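PDB 3ZTH: STU0660 from Streptococcus thermophilus, which probably binds DNA as a large Csn2-type Cas protein in CRISPR-mediated bacterial immunity and carries bound magnesium. Local coordinates for residues 21-27 with 253-258. Sequence-based numbering, arbitrary orientation.
Sequences TQIVGQN and FVNILS
N27 turns CG away from its own backbone N (chi1 -167°), and this carries the amide across to S258, just past the end of strand 254-257, where N27 ND2 donates to S258 O at 3.1 Å. S258 replies by a different turn: chi1 of -74° puts OG beside its own backbone N, and Q26 N meets OG almost straight on at 3.0 Å. Between these two bonds N27 N reaches L257 O, in the carbonyl plane. The acceptor S258 O lies in the plane of the N27 amide, although the donor stands above the carbonyl plane. Asparagine suits this corner because OD1 is left to cap L30 N, at the start of helix 28-43; serine is small enough for OG to join the turn and also bond T302 and L300.

Upstream the segments pair as parallel strands. The backbone of Q22 and V24 is bonded to F253, N255 and L257, and the shortest rungs, N255 N to Q22 O and L257 N to V24 O, are both 2.7 Å. I23 and L257 suit the buried sheet: I23 CG2 meets L257 CD2 at 4.1 Å, and L257 also packs on helix 28-43. On the other face Q22 NE2 lies 3.9 Å from V254 CG2, its polar end held by K245 O. G25 fits because its positive phi and the nearby L257 O leave no room for a CB.

Beyond the strand Q26 turns away toward the bound magnesium ion, which it shares with D240, while NE2 bonds P298 O. A central parallel strand that passes through a tight glycine-containing turn into the N-cap of a helix recalls the P-loop NTPase fold, the clan to which this Csn2 family belongs.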
# COMPACT_ATOMS: atom_id res chain seq x y z
N THR A 21 -40.77 -12.59 2.55
CA THR A 21 -40.71 -13.38 1.33
C THR A 21 -39.90 -14.66 1.54
O THR A 21 -38.84 -14.65 2.18
CB THR A 21 -40.02 -12.56 0.21
OG1 THR A 21 -40.73 -11.33 0.01
CG2 THR A 21 -40.00 -13.35 -1.11
N GLN A 22 -40.41 -15.77 1.01
CA GLN A 22 -39.72 -17.07 1.14
C GLN A 22 -39.51 -17.72 -0.23
O GLN A 22 -40.45 -17.92 -1.00
CB GLN A 22 -40.52 -18.01 2.04
CG GLN A 22 -40.72 -17.48 3.46
CD GLN A 22 -41.59 -18.40 4.31
OE1 GLN A 22 -41.11 -19.37 4.90
NE2 GLN A 22 -42.88 -18.09 4.36
N ILE A 23 -38.26 -18.04 -0.52
CA ILE A 23 -37.90 -18.66 -1.78
C ILE A 23 -37.56 -20.11 -1.49
O ILE A 23 -36.63 -20.40 -0.74
CB ILE A 23 -36.71 -17.93 -2.44
CG1 ILE A 23 -37.15 -16.54 -2.88
CG2 ILE A 23 -36.19 -18.71 -3.65
CD1 ILE A 23 -36.04 -15.67 -3.39
N VAL A 24 -38.32 -21.01 -2.10
CA VAL A 24 -38.16 -22.44 -1.89
C VAL A 24 -38.14 -23.16 -3.24
O VAL A 24 -38.31 -22.53 -4.27
CB VAL A 24 -39.34 -22.96 -1.04
CG1 VAL A 24 -39.33 -24.45 -0.99
CG2 VAL A 24 -39.25 -22.41 0.38
N GLY A 25 -37.93 -24.47 -3.24
CA GLY A 25 -37.92 -25.18 -4.50
C GLY A 25 -36.78 -26.17 -4.62
O GLY A 25 -35.82 -26.12 -3.86
N GLN A 26 -36.89 -27.08 -5.59
CA GLN A 26 -35.87 -28.10 -5.78
C GLN A 26 -34.77 -27.67 -6.72
O GLN A 26 -33.75 -28.33 -6.82
CB GLN A 26 -36.52 -29.40 -6.27
CG GLN A 26 -37.48 -29.99 -5.26
CD GLN A 26 -36.85 -30.11 -3.87
OE1 GLN A 26 -35.94 -30.91 -3.66
NE2 GLN A 26 -37.32 -29.30 -2.93
N ASN A 27 -34.96 -26.55 -7.41
CA ASN A 27 -33.96 -26.05 -8.34
C ASN A 27 -32.93 -25.21 -7.56
O ASN A 27 -32.89 -23.98 -7.68
CB ASN A 27 -34.63 -25.19 -9.41
CG ASN A 27 -33.70 -24.90 -10.57
OD1 ASN A 27 -32.47 -24.86 -10.42
ND2 ASN A 27 -34.28 -24.66 -11.74
N PHE A 253 -46.26 -14.58 -1.08
CA PHE A 253 -44.86 -14.27 -1.23
C PHE A 253 -43.95 -15.49 -1.09
O PHE A 253 -42.72 -15.36 -0.94
CB PHE A 253 -44.50 -13.16 -0.25
CG PHE A 253 -45.43 -12.00 -0.35
CD1 PHE A 253 -45.58 -11.32 -1.57
CD2 PHE A 253 -46.24 -11.64 0.72
CE1 PHE A 253 -46.52 -10.31 -1.71
CE2 PHE A 253 -47.20 -10.63 0.58
CZ PHE A 253 -47.34 -9.97 -0.63
N VAL A 254 -44.55 -16.66 -1.13
CA VAL A 254 -43.81 -17.91 -1.08
C VAL A 254 -43.56 -18.21 -2.54
O VAL A 254 -44.48 -18.53 -3.28
CB VAL A 254 -44.62 -19.04 -0.46
CG1 VAL A 254 -43.90 -20.35 -0.65
CG2 VAL A 254 -44.85 -18.77 1.01
N ASN A 255 -42.31 -18.08 -2.96
CA ASN A 255 -41.94 -18.33 -4.35
C ASN A 255 -41.32 -19.72 -4.53
O ASN A 255 -40.31 -20.05 -3.89
CB ASN A 255 -40.98 -17.24 -4.82
CG ASN A 255 -41.66 -15.88 -4.95
OD1 ASN A 255 -42.30 -15.57 -5.96
ND2 ASN A 255 -41.54 -15.06 -3.91
N ILE A 256 -41.93 -20.52 -5.40
CA ILE A 256 -41.44 -21.86 -5.66
C ILE A 256 -40.55 -21.82 -6.90
O ILE A 256 -41.01 -21.46 -7.98
CB ILE A 256 -42.60 -22.83 -5.95
CG1 ILE A 256 -43.68 -22.69 -4.87
CG2 ILE A 256 -42.08 -24.27 -6.00
CD1 ILE A 256 -44.93 -23.49 -5.16
N LEU A 257 -39.29 -22.19 -6.73
CA LEU A 257 -38.34 -22.22 -7.84
C LEU A 257 -37.92 -23.66 -8.13
O LEU A 257 -36.97 -24.17 -7.52
CB LEU A 257 -37.11 -21.37 -7.50
CG LEU A 257 -37.08 -19.97 -8.12
CD1 LEU A 257 -38.33 -19.21 -7.71
CD2 LEU A 257 -35.82 -19.21 -7.68
N SER A 258 -38.61 -24.32 -9.05
CA SER A 258 -38.27 -25.71 -9.40
C SER A 258 -38.12 -25.88 -10.90
O SER A 258 -37.38 -25.13 -11.54
CB SER A 258 -39.34 -26.68 -8.88
OG SER A 258 -39.26 -26.86 -7.46